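Local atomic coordinates of alkaline phosphatase (Antarctic bacterium, PDB entry 2W5V), a protein that probably hydrolyses phosphate monoesters as a zinc- and magnesium-dependent alkaline phosphatase, through a covalent phosphoserine intermediate. Residues T33-V37 with I367-W373; A139-H144 with I154-M158; E218-T222 with Q257-G261; L309-K313 with S323-I328. The protein carries 1 engineered substitution. The contacts are given in a common frame with arbitrary orientation. Numbering follows the deposited sequence.

Interaction 1: residues T33-V37 with I367-W373; sequences TPKNV and ILKVTKW
How a chain can pack its C-terminal helix beside the start of its first strand is illustrated by Thr33-Val37 and Ile367-Trp373. The first segment is extended apart from Lys35 (phi/psi -82/-41) and becomes strand at Asn36; the second is helical through Thr371, and Lys372 leaves the helix with positive phi (63/23). CA atoms lie 5.7 Å apart for Thr33 and Thr371, 8.1 Å for Val37 and Ile367. Val37, with chi1 t, points toward the helix: its CG2 meets CG2 of Thr371 at 3.7 Å, and CG2 of Ile367 and CH2 of Trp373 at 4.4 Å each. Thr33 (chi1 m) sets CG2 3.3 Å from Val370 O and OG1 3.3 Å from Lys372 CE. Pro34 places CD 3.1 Å from Val370 O and CG 3.9 Å from Val370 CG2, and touches Leu295 of the neighbouring strand. In an ST turn, Trp373 N donates to Thr371 OG1 (3.3 Å). Waters bridge (distances to the water) Thr33 OG1 (2.8 Å) to Lys372 NZ (3.1 Å), Pro34 O (2.6 Å) to Thr371 O (2.9 Å), and Lys35 O (2.7 Å) to Trp373 NE1 (2.9 Å). The chemistry thus implies apolar packing alongside a hydrated seam, where water joins polar groups.

Interaction 2: residues A139-H144 with I154-M158; sequences ASFYAH and IAMDM
A loop can fold back on the next helix through apolar, aromatic and water-mediated contacts. Here Ala139-His144 lies against helical Ile154-Met158, with CA atoms 5.4 Å apart for Ala143 and Asp157 and 6.5 Å for Tyr142 and Met158. Ala139 O accepts from Tyr142 N (3.0 Å) and Ala143 N (2.8 Å), after which Ala143 (-120/166) and His144 (-134/107) are extended. Apolar packing centres on Ile154 (chi1 m, chi2 t), whose CG2 lies 3.7 Å from Ala139 CB, 4.1 Å from Ala143 CB and 3.9 Å from Tyr142 CZ. The aromatic contact pairs Tyr142 (chi1 p, chi2 84°) with Met158 (t, p, p): Met158 CE sits 3.5 Å from the Tyr142 ring centroid in a CH-pi contact, and its SD, 4.1 Å from that centroid, makes a Met-aromatic one over the face. Water bridges Tyr142 O (2.7 Å) to Asp157 O (3.1 Å); another lies 2.5 Å from both His144 O and Asp157 OD2. His144 and Asp157, with Glu153, bind Mg(2+) in a structure of this protein, an ion not bound to this chain in the model; the His144 ring is held by Gly103 and Glu116. Phe141 packs on strand 249-255, while Met156 and Met158 reach helix 183-188.

Interaction 3: residues E218-T222 with Q257-G261; sequences EAMPT and QIDWG. With ZN (zinc ion), chain G.
Side chains at the start of a helix can face two ways, some gripping a distant loop while another holds a metal; Glu218-Thr222 and Gln257-Gly261 exemplify this. Ala219 through Thr222 run in a polyproline II-like conformation (phi -59 to -75, psi 155 to 165), whereas Ile258-Gly261 is helical. The nearest CA atoms, of Thr222 and Gln257, are 7.6 Å apart, so side chains span the gap. Gln257 reaches across with chi1 m, chi2 t and chi3 28°, and its NE2 donates to Met220 O (3.0 Å, N-H...O angle 148°); NE2 also bonds Thr130 O, and OE1 bonds Tyr269. Thr222, chi1 p, brings CG2 to 3.4 Å from Gln257 OE1. Trp260 (chi1 m, chi2 -8°) presents its ring edge to the loop, CH2 3.4 Å from Ala219 CB. The Met220 side chain (m, m, m) leads away. Asp259 points elsewhere: with chi1 t and chi2 55° it binds zinc through OD1 (2.6 Å) and OD2 (2.3 Å), and a water lies 2.6 Å from that ZN ion. His263, His337 and the phosphoserine at Ser84 complete the site. The arrangement belongs to the metal-binding active site of alkaline phosphatases, where a helix beginning just after strand 249-255 carries zinc ligands.

Interaction 4: residues L309-K313 with S323-I328; sequences LAAKK and SDYTEI
Antiparallel pairing can continue past a corner in one of its partners, as Leu309-Lys313 and Ser323-Ile328 illustrate. Non-hydrogen-bonded pairs set CA atoms 4.8 Å apart for Lys313 and Ser323 and 4.6 Å for Ala311 and Ile328, whose side chains diverge. Between these pairs Ser323-Ile328 turns a corner, so Lys312 O accepts from Asp324 N before it (2.8 Å, 169°) and Lys312 N donates to Glu327 O after it (2.8 Å, 170°). A CA-H...O contact joins Ile328 CA to Ala310 O (3.3 Å). A type I beta turn spans Asp324 to Glu327, its backbone bond weak (Glu327 N to Asp324 O, 3.5 Å). Asp324 OD1 accepts from Thr326 N (3.0 Å), forming an Asx turn, and from Thr326 OG1 (2.6 Å). Asp324 OD2 bonds Asn314 weakly, and the Ala310 backbone bonds Gly329. Ala311 CB packs 3.4 Å from Tyr325 CD1. Tyr325 OH bonds the backbone N of His337 of the second subunit, a zinc ligand there. This is a projecting beta hairpin whose base takes part in the dimer interface.

In the fold
Along the chain, interaction 1 encloses the other three, bringing both ends of the fold together about 31 Å, centre to centre, from interaction 3, on the opposite side of the chain's centre. Interaction 3 holds the zinc ligand Asp259; its Trp260 side chain lies about 6 Å from a bound magnesium ion and about 4 Å from that of Asp135, the engineered position. Interaction 2, its centre 20 Å from that of interaction 3, also lies near the metal centre, the side chain of Ala139 being about 6 Å from that of Asp135 and about 9 Å from a bound magnesium ion. Interaction 4, its centre 27 Å from that of interaction 3, reaches across the dimer to the zinc site of the second subunit.

Interaction 1: residues T33-V37 with I367-W373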
loop_
_atom_site.group_PDB
_atom_site.type_symbol
_atom_site.label_atom_id
_atom_site.label_comp_id
_atom_site.label_asym_id
_atom_site.label_seq_id
_atom_site.Cartn_x
_atom_site.Cartn_y
_atom_site.Cartn_z
ATOM N N THR B 33 13.362 -21.379 -9.301
ATOM C CA THR B 33 14.465 -20.975 -8.440
ATOM C C THR B 33 15.332 -19.914 -9.111
ATOM O O THR B 33 15.925 -20.169 -10.156
ATOM C CB THR B 33 15.328 -22.194 -8.090
ATOM O OG1 THR B 33 14.507 -23.171 -7.437
ATOM C CG2 THR B 33 16.479 -21.799 -7.165
ATOM N N PRO B 34 15.408 -18.713 -8.515
ATOM C CA PRO B 34 16.252 -17.667 -9.104
ATOM C C PRO B 34 17.723 -17.971 -8.885
ATOM O O PRO B 34 18.088 -18.452 -7.812
ATOM C CB PRO B 34 15.895 -16.412 -8.297
ATOM C CG PRO B 34 15.059 -16.869 -7.139
ATOM C CD PRO B 34 14.902 -18.351 -7.182
ATOM N N LYS B 35 18.550 -17.688 -9.882
ATOM C CA LYS B 35 19.997 -17.788 -9.724
ATOM C C LYS B 35 20.541 -16.534 -9.049
ATOM O O LYS B 35 21.407 -16.606 -8.171
ATOM C CB LYS B 35 20.652 -17.972 -11.089
ATOM C CG LYS B 35 22.178 -17.859 -11.090
ATOM C CD LYS B 35 22.734 -18.103 -12.495
ATOM C CE LYS B 35 24.252 -18.095 -12.513
ATOM N NZ LYS B 35 24.802 -18.584 -13.809
ATOM N N ASN B 36 20.013 -15.386 -9.460
ATOM C CA ASN B 36 20.439 -14.085 -8.958
ATOM C C ASN B 36 19.324 -13.375 -8.203
ATOM O O ASN B 36 18.143 -13.613 -8.451
ATOM C CB ASN B 36 20.862 -13.191 -10.124
ATOM C CG ASN B 36 21.811 -13.882 -11.078
ATOM O OD1 ASN B 36 22.879 -14.335 -10.681
ATOM N ND2 ASN B 36 21.434 -13.945 -12.352
ATOM N N VAL B 37 19.706 -12.476 -7.304
ATOM C CA VAL B 37 18.743 -11.672 -6.567
ATOM C C VAL B 37 19.204 -10.214 -6.537
ATOM O O VAL B 37 20.366 -9.925 -6.248
ATOM C CB VAL B 37 18.602 -12.159 -5.123
ATOM C CG1 VAL B 37 17.618 -11.273 -4.369
ATOM C CG2 VAL B 37 18.146 -13.604 -5.089
ATOM N N ILE B 367 13.963 -14.858 0.829
ATOM C CA ILE B 367 15.068 -14.887 -0.137
ATOM C C ILE B 367 15.840 -16.193 0.013
ATOM O O ILE B 367 16.160 -16.858 -0.967
ATOM C CB ILE B 367 16.031 -13.712 0.038
ATOM C CG1 ILE B 367 15.366 -12.406 -0.405
ATOM C CG2 ILE B 367 17.303 -13.946 -0.766
ATOM C CD1 ILE B 367 16.145 -11.156 0.023
ATOM N N LEU B 368 16.119 -16.564 1.254
ATOM C CA LEU B 368 16.791 -17.828 1.527
ATOM C C LEU B 368 15.971 -19.003 0.958
ATOM O O LEU B 368 16.507 -19.884 0.279
ATOM C CB LEU B 368 17.017 -17.963 3.038
ATOM C CG LEU B 368 18.048 -18.942 3.570
ATOM C CD1 LEU B 368 19.330 -18.875 2.751
ATOM C CD2 LEU B 368 18.320 -18.640 5.040
ATOM N N LYS B 369 14.662 -18.990 1.201
ATOM C CA LYS B 369 13.796 -20.068 0.736
ATOM C C LYS B 369 13.799 -20.252 -0.787
ATOM O O LYS B 369 13.948 -21.367 -1.280
ATOM C CB LYS B 369 12.359 -19.867 1.229
ATOM C CG LYS B 369 11.403 -20.926 0.719
ATOM C CD LYS B 369 9.978 -20.677 1.174
ATOM C CE LYS B 369 9.030 -21.704 0.558
ATOM N NZ LYS B 369 7.634 -21.539 1.053
ATOM N N VAL B 370 13.626 -19.169 -1.537
ATOM C CA VAL B 370 13.508 -19.301 -2.987
ATOM C C VAL B 370 14.836 -19.607 -3.689
ATOM O O VAL B 370 14.849 -20.295 -4.704
ATOM C CB VAL B 370 12.799 -18.082 -3.641
ATOM C CG1 VAL B 370 11.447 -17.857 -2.978
ATOM C CG2 VAL B 370 13.659 -16.834 -3.548
ATOM N N THR B 371 15.945 -19.109 -3.149
ATOM C CA THR B 371 17.253 -19.355 -3.757
ATOM C C THR B 371 17.777 -20.745 -3.421
ATOM O O THR B 371 18.638 -21.265 -4.120
ATOM C CB THR B 371 18.318 -18.386 -3.254
ATOM O OG1 THR B 371 18.476 -18.553 -1.837
ATOM C CG2 THR B 371 17.950 -16.937 -3.599
ATOM N N LYS B 372 17.278 -21.321 -2.332
ATOM C CA LYS B 372 17.733 -22.639 -1.866
ATOM C C LYS B 372 19.210 -22.668 -1.465
ATOM O O LYS B 372 19.843 -23.730 -1.428
ATOM C CB LYS B 372 17.379 -23.724 -2.896
ATOM C CG LYS B 372 15.883 -23.659 -3.257
ATOM C CD LYS B 372 15.416 -24.735 -4.219
ATOM C CE LYS B 372 13.921 -24.557 -4.486
ATOM N NZ LYS B 372 13.361 -25.616 -5.368
ATOM N N TRP B 373 19.754 -21.502 -1.131
ATOM C CA TRP B 373 21.121 -21.437 -0.623
ATOM C C TRP B 373 21.247 -22.184 0.708
ATOM O O TRP B 373 20.289 -22.238 1.486
ATOM C CB TRP B 373 21.557 -19.980 -0.438
ATOM C CG TRP B 373 21.664 -19.221 -1.720
ATOM C CD1 TRP B 373 21.879 -19.741 -2.966
ATOM C CD2 TRP B 373 21.598 -17.800 -1.884
ATOM N NE1 TRP B 373 21.938 -18.733 -3.895
ATOM C CE2 TRP B 373 21.769 -17.531 -3.257
ATOM C CE3 TRP B 373 21.415 -16.732 -1.005
ATOM C CZ2 TRP B 373 21.747 -16.232 -3.774
ATOM C CZ3 TRP B 373 21.393 -15.439 -1.522
ATOM C CH2 TRP B 373 21.558 -15.204 -2.893
HETATM O O HOH W 1 15.715 -25.641 -7.332
HETATM O O HOH W 2 19.671 -20.177 -6.638
HETATM O O HOH W 3 22.049 -18.876 -6.758
#

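Interaction 2: residues A139-H144 with I154-M158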
loop_
_atom_site.group_PDB
_atom_site.type_symbol
_atom_site.label_atom_id
_atom_site.label_comp_id
_atom_site.label_asym_id
_atom_site.label_seq_id
_atom_site.Cartn_x
_atom_site.Cartn_y
_atom_site.Cartn_z
ATOM N N ALA B 139 25.149 -0.582 5.575
ATOM C CA ALA B 139 25.979 -1.160 6.634
ATOM C C ALA B 139 25.404 -2.482 7.127
ATOM O O ALA B 139 26.142 -3.432 7.403
ATOM C CB ALA B 139 26.115 -0.193 7.792
ATOM N N SER B 140 24.084 -2.534 7.247
ATOM C CA SER B 140 23.428 -3.729 7.753
ATOM C C SER B 140 23.694 -4.950 6.879
ATOM O O SER B 140 23.501 -6.079 7.322
ATOM C CB SER B 140 21.917 -3.508 7.890
ATOM O OG SER B 140 21.639 -2.517 8.861
ATOM N N PHE B 141 24.141 -4.732 5.646
ATOM C CA PHE B 141 24.407 -5.852 4.749
ATOM C C PHE B 141 25.864 -6.358 4.768
ATOM O O PHE B 141 26.162 -7.393 4.179
ATOM C CB PHE B 141 23.943 -5.528 3.324
ATOM C CG PHE B 141 22.443 -5.555 3.171
ATOM C CD1 PHE B 141 21.675 -4.480 3.592
ATOM C CD2 PHE B 141 21.802 -6.672 2.658
ATOM C CE1 PHE B 141 20.293 -4.504 3.487
ATOM C CE2 PHE B 141 20.409 -6.699 2.545
ATOM C CZ PHE B 141 19.659 -5.616 2.962
ATOM N N TYR B 142 26.765 -5.654 5.445
ATOM C CA TYR B 142 28.154 -6.124 5.495
ATOM C C TYR B 142 28.852 -5.986 6.847
ATOM O O TYR B 142 29.936 -6.532 7.029
ATOM C CB TYR B 142 29.005 -5.456 4.411
ATOM C CG TYR B 142 29.221 -3.968 4.616
ATOM C CD1 TYR B 142 30.241 -3.490 5.448
ATOM C CD2 TYR B 142 28.414 -3.046 3.975
ATOM C CE1 TYR B 142 30.439 -2.118 5.630
ATOM C CE2 TYR B 142 28.601 -1.690 4.145
ATOM C CZ TYR B 142 29.611 -1.227 4.967
ATOM O OH TYR B 142 29.765 0.134 5.117
ATOM N N ALA B 143 28.246 -5.262 7.784
ATOM C CA ALA B 143 28.875 -5.022 9.080
ATOM C C ALA B 143 28.060 -5.555 10.250
ATOM O O ALA B 143 26.887 -5.888 10.108
ATOM C CB ALA B 143 29.148 -3.537 9.274
ATOM N N HIS B 144 28.701 -5.627 11.412
ATOM C CA HIS B 144 28.018 -5.980 12.650
ATOM C C HIS B 144 28.457 -5.016 13.741
ATOM O O HIS B 144 29.588 -5.083 14.211
ATOM C CB HIS B 144 28.363 -7.416 13.049
ATOM C CG HIS B 144 28.055 -8.421 11.985
ATOM N ND1 HIS B 144 26.787 -8.927 11.784
ATOM C CD2 HIS B 144 28.843 -9.008 11.053
ATOM C CE1 HIS B 144 26.811 -9.788 10.785
ATOM N NE2 HIS B 144 28.047 -9.854 10.320
ATOM N N ILE B 154 32.183 0.685 11.324
ATOM C CA ILE B 154 31.524 0.078 10.178
ATOM C C ILE B 154 32.429 0.090 8.948
ATOM O O ILE B 154 32.518 -0.904 8.222
ATOM C CB ILE B 154 30.174 0.773 9.888
ATOM C CG1 ILE B 154 29.147 0.314 10.924
ATOM C CG2 ILE B 154 29.693 0.456 8.475
ATOM C CD1 ILE B 154 27.918 1.184 11.022
ATOM N N ALA B 155 33.109 1.208 8.720
ATOM C CA ALA B 155 34.065 1.290 7.621
ATOM C C ALA B 155 35.155 0.223 7.758
ATOM O O ALA B 155 35.496 -0.460 6.791
ATOM C CB ALA B 155 34.684 2.672 7.560
ATOM N N MET B 156 35.707 0.081 8.957
ATOM C CA MET B 156 36.696 -0.963 9.194
ATOM C C MET B 156 36.105 -2.357 8.951
ATOM O O MET B 156 36.801 -3.240 8.451
ATOM C CB MET B 156 37.259 -0.877 10.617
ATOM C CG MET B 156 38.340 -1.906 10.897
ATOM S SD MET B 156 39.887 -1.494 10.058
ATOM C CE MET B 156 40.313 0.034 10.890
ATOM N N ASP B 157 34.834 -2.554 9.312
ATOM C CA ASP B 157 34.151 -3.829 9.059
ATOM C C ASP B 157 34.102 -4.164 7.564
ATOM O O ASP B 157 34.146 -5.337 7.179
ATOM C CB ASP B 157 32.722 -3.810 9.617
ATOM C CG ASP B 157 32.677 -3.895 11.138
ATOM O OD1 ASP B 157 33.700 -4.262 11.766
ATOM O OD2 ASP B 157 31.603 -3.602 11.709
ATOM N N MET B 158 33.995 -3.137 6.729
ATOM C CA MET B 158 33.986 -3.343 5.282
ATOM C C MET B 158 35.215 -4.134 4.849
ATOM O O MET B 158 35.132 -5.029 4.008
ATOM C CB MET B 158 33.927 -2.000 4.540
ATOM C CG MET B 158 34.079 -2.106 3.016
ATOM S SD MET B 158 32.633 -2.846 2.235
ATOM C CE MET B 158 31.523 -1.439 2.198
HETATM O O HOH W 4 32.109 -7.427 8.333
HETATM O O HOH W 5 31.983 -4.455 14.022
HETATM O O HOH W 6 32.308 -6.951 13.287
#

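Interaction 3: residues E218-T222 with Q257-G261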
loop_
_atom_site.group_PDB
_atom_site.type_symbol
_atom_site.label_atom_id
_atom_site.label_comp_id
_atom_site.label_asym_id
_atom_site.label_seq_id
_atom_site.Cartn_x
_atom_site.Cartn_y
_atom_site.Cartn_z
ATOM N N GLU B 218 30.971 12.544 2.121
ATOM C CA GLU B 218 29.861 12.051 2.925
ATOM C C GLU B 218 28.790 11.455 2.006
ATOM O O GLU B 218 29.055 10.490 1.298
ATOM C CB GLU B 218 29.302 13.170 3.805
ATOM C CG GLU B 218 30.320 13.707 4.817
ATOM C CD GLU B 218 30.527 12.769 5.994
ATOM O OE1 GLU B 218 31.658 12.709 6.533
ATOM O OE2 GLU B 218 29.557 12.086 6.382
ATOM N N ALA B 219 27.591 12.028 1.989
ATOM C CA ALA B 219 26.560 11.527 1.090
ATOM C C ALA B 219 26.866 11.964 -0.336
ATOM O O ALA B 219 27.540 12.972 -0.549
ATOM C CB ALA B 219 25.183 12.033 1.511
ATOM N N MET B 220 26.366 11.205 -1.307
ATOM C CA MET B 220 26.398 11.641 -2.701
ATOM C C MET B 220 25.539 12.890 -2.832
ATOM O O MET B 220 24.696 13.159 -1.972
ATOM C CB MET B 220 25.837 10.559 -3.623
ATOM C CG MET B 220 26.576 9.230 -3.551
ATOM S SD MET B 220 28.209 9.367 -4.289
ATOM C CE MET B 220 27.768 9.742 -5.990
ATOM N N PRO B 221 25.743 13.658 -3.911
ATOM C CA PRO B 221 24.923 14.851 -4.157
ATOM C C PRO B 221 23.444 14.481 -4.260
ATOM O O PRO B 221 23.130 13.336 -4.590
ATOM C CB PRO B 221 25.436 15.352 -5.515
ATOM C CG PRO B 221 26.847 14.832 -5.590
ATOM C CD PRO B 221 26.821 13.500 -4.905
ATOM N N THR B 222 22.545 15.419 -3.975
ATOM C CA THR B 222 21.128 15.185 -4.253
ATOM C C THR B 222 20.925 15.187 -5.763
ATOM O O THR B 222 21.804 15.622 -6.508
ATOM C CB THR B 222 20.210 16.258 -3.624
ATOM O OG1 THR B 222 20.512 17.553 -4.172
ATOM C CG2 THR B 222 20.374 16.280 -2.108
ATOM N N GLN B 257 18.143 8.644 -0.195
ATOM C CA GLN B 257 17.809 10.011 0.199
ATOM C C GLN B 257 16.328 10.352 0.146
ATOM O O GLN B 257 15.932 11.476 0.474
ATOM C CB GLN B 257 18.638 11.029 -0.588
ATOM C CG GLN B 257 20.136 10.831 -0.404
ATOM C CD GLN B 257 20.956 11.975 -0.950
ATOM O OE1 GLN B 257 20.494 13.116 -1.006
ATOM N NE2 GLN B 257 22.183 11.678 -1.359
ATOM N N ILE B 258 15.504 9.386 -0.253
ATOM C CA ILE B 258 14.068 9.577 -0.184
ATOM C C ILE B 258 13.689 9.902 1.264
ATOM O O ILE B 258 12.851 10.769 1.533
ATOM C CB ILE B 258 13.316 8.326 -0.664
ATOM C CG1 ILE B 258 13.668 8.032 -2.130
ATOM C CG2 ILE B 258 11.812 8.521 -0.493
ATOM C CD1 ILE B 258 13.425 6.580 -2.558
ATOM N N ASP B 259 14.330 9.209 2.193
ATOM C CA ASP B 259 14.110 9.405 3.625
ATOM C C ASP B 259 14.417 10.850 4.045
ATOM O O ASP B 259 13.690 11.455 4.831
ATOM C CB ASP B 259 15.002 8.417 4.390
ATOM C CG ASP B 259 14.862 8.535 5.901
ATOM O OD1 ASP B 259 13.737 8.429 6.415
ATOM O OD2 ASP B 259 15.888 8.717 6.578
ATOM N N TRP B 260 15.493 11.407 3.503
ATOM C CA TRP B 260 15.924 12.745 3.895
ATOM C C TRP B 260 14.953 13.827 3.413
ATOM O O TRP B 260 14.698 14.799 4.121
ATOM C CB TRP B 260 17.352 13.010 3.408
ATOM C CG TRP B 260 18.317 11.913 3.813
ATOM C CD1 TRP B 260 18.063 10.868 4.661
ATOM C CD2 TRP B 260 19.688 11.774 3.411
ATOM N NE1 TRP B 260 19.184 10.081 4.796
ATOM C CE2 TRP B 260 20.195 10.613 4.041
ATOM C CE3 TRP B 260 20.536 12.515 2.578
ATOM C CZ2 TRP B 260 21.510 10.175 3.862
ATOM C CZ3 TRP B 260 21.844 12.080 2.402
ATOM C CH2 TRP B 260 22.318 10.920 3.044
ATOM N N GLY B 261 14.404 13.648 2.218
ATOM C CA GLY B 261 13.347 14.517 1.734
ATOM C C GLY B 261 12.147 14.479 2.666
ATOM O O GLY B 261 11.543 15.515 2.954
HETATM ZN ZN ZN G . 14.989 8.499 8.661
HETATM O O HOH W 7 17.294 8.866 9.753
#

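Interaction 4: residues L309-K313 with S323-I328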
loop_
_atom_site.group_PDB
_atom_site.type_symbol
_atom_site.label_atom_id
_atom_site.label_comp_id
_atom_site.label_asym_id
_atom_site.label_seq_id
_atom_site.Cartn_x
_atom_site.Cartn_y
_atom_site.Cartn_z
ATOM N N LEU B 309 -0.582 12.977 -0.736
ATOM C CA LEU B 309 -0.919 13.603 -2.017
ATOM C C LEU B 309 -2.262 14.339 -1.900
ATOM O O LEU B 309 -3.253 13.982 -2.546
ATOM C CB LEU B 309 -0.955 12.558 -3.143
ATOM C CG LEU B 309 0.400 11.892 -3.412
ATOM C CD1 LEU B 309 0.276 10.803 -4.463
ATOM C CD2 LEU B 309 1.421 12.937 -3.840
ATOM N N ALA B 310 -2.272 15.369 -1.061
ATOM C CA ALA B 310 -3.481 16.130 -0.765
ATOM C C ALA B 310 -3.885 17.007 -1.936
ATOM O O ALA B 310 -3.083 17.278 -2.836
ATOM C CB ALA B 310 -3.271 16.999 0.490
ATOM N N ALA B 311 -5.134 17.456 -1.910
ATOM C CA ALA B 311 -5.615 18.421 -2.880
ATOM C C ALA B 311 -4.839 19.721 -2.753
ATOM O O ALA B 311 -4.543 20.180 -1.648
ATOM C CB ALA B 311 -7.083 18.684 -2.665
ATOM N N LYS B 312 -4.519 20.312 -3.896
ATOM C CA LYS B 312 -3.896 21.629 -3.943
ATOM C C LYS B 312 -4.765 22.636 -3.206
ATOM O O LYS B 312 -5.993 22.555 -3.238
ATOM C CB LYS B 312 -3.749 22.064 -5.405
ATOM C CG LYS B 312 -2.876 23.282 -5.618
ATOM C CD LYS B 312 -1.399 22.910 -5.571
ATOM C CE LYS B 312 -0.522 24.148 -5.674
ATOM N NZ LYS B 312 -0.919 25.016 -6.820
ATOM N N LYS B 313 -4.134 23.591 -2.539
ATOM C CA LYS B 313 -4.885 24.630 -1.858
ATOM C C LYS B 313 -4.947 25.890 -2.710
ATOM O O LYS B 313 -3.922 26.397 -3.156
ATOM C CB LYS B 313 -4.272 24.930 -0.491
ATOM C CG LYS B 313 -4.871 24.110 0.634
ATOM C CD LYS B 313 -3.827 23.740 1.677
ATOM C CE LYS B 313 -4.477 23.476 3.026
ATOM N NZ LYS B 313 -5.872 22.970 2.887
ATOM N N SER B 323 -9.882 23.799 -0.794
ATOM C CA SER B 323 -9.228 22.692 -1.479
ATOM C C SER B 323 -9.661 22.584 -2.934
ATOM O O SER B 323 -10.846 22.659 -3.253
ATOM C CB SER B 323 -9.512 21.378 -0.754
ATOM O OG SER B 323 -9.180 21.483 0.615
ATOM N N ASP B 324 -8.690 22.404 -3.819
ATOM C CA ASP B 324 -8.986 22.222 -5.232
ATOM C C ASP B 324 -8.556 20.816 -5.646
ATOM O O ASP B 324 -7.367 20.536 -5.791
ATOM C CB ASP B 324 -8.264 23.276 -6.066
ATOM C CG ASP B 324 -8.449 23.066 -7.550
ATOM O OD1 ASP B 324 -9.238 22.173 -7.930
ATOM O OD2 ASP B 324 -7.802 23.790 -8.335
ATOM N N TYR B 325 -9.536 19.940 -5.830
ATOM C CA TYR B 325 -9.273 18.525 -6.071
ATOM C C TYR B 325 -8.706 18.256 -7.460
ATOM O O TYR B 325 -8.279 17.137 -7.748
ATOM C CB TYR B 325 -10.545 17.694 -5.855
ATOM C CG TYR B 325 -10.816 17.302 -4.412
ATOM C CD1 TYR B 325 -10.378 18.093 -3.360
ATOM C CD2 TYR B 325 -11.542 16.154 -4.106
ATOM C CE1 TYR B 325 -10.626 17.741 -2.041
ATOM C CE2 TYR B 325 -11.806 15.798 -2.784
ATOM C CZ TYR B 325 -11.346 16.597 -1.763
ATOM O OH TYR B 325 -11.600 16.249 -0.455
ATOM N N THR B 326 -8.684 19.270 -8.322
ATOM C CA THR B 326 -8.156 19.055 -9.668
ATOM C C THR B 326 -6.676 18.706 -9.647
ATOM O O THR B 326 -6.227 17.892 -10.444
ATOM C CB THR B 326 -8.358 20.263 -10.597
ATOM O OG1 THR B 326 -7.821 21.436 -9.974
ATOM C CG2 THR B 326 -9.834 20.462 -10.882
ATOM N N GLU B 327 -5.927 19.314 -8.727
ATOM C CA GLU B 327 -4.481 19.114 -8.646
ATOM C C GLU B 327 -4.026 18.721 -7.248
ATOM O O GLU B 327 -4.768 18.849 -6.275
ATOM C CB GLU B 327 -3.719 20.390 -9.011
ATOM C CG GLU B 327 -4.015 20.967 -10.380
ATOM C CD GLU B 327 -3.144 22.172 -10.669
ATOM O OE1 GLU B 327 -3.679 23.207 -11.121
ATOM O OE2 GLU B 327 -1.922 22.087 -10.419
ATOM N N ILE B 328 -2.773 18.290 -7.165
ATOM C CA ILE B 328 -2.188 17.804 -5.923
ATOM C C ILE B 328 -1.212 18.805 -5.309
ATOM O O ILE B 328 -0.371 19.375 -6.007
ATOM C CB ILE B 328 -1.440 16.480 -6.165
ATOM C CG1 ILE B 328 -2.430 15.362 -6.487
ATOM C CG2 ILE B 328 -0.595 16.117 -4.953
ATOM C CD1 ILE B 328 -1.776 14.117 -7.087
#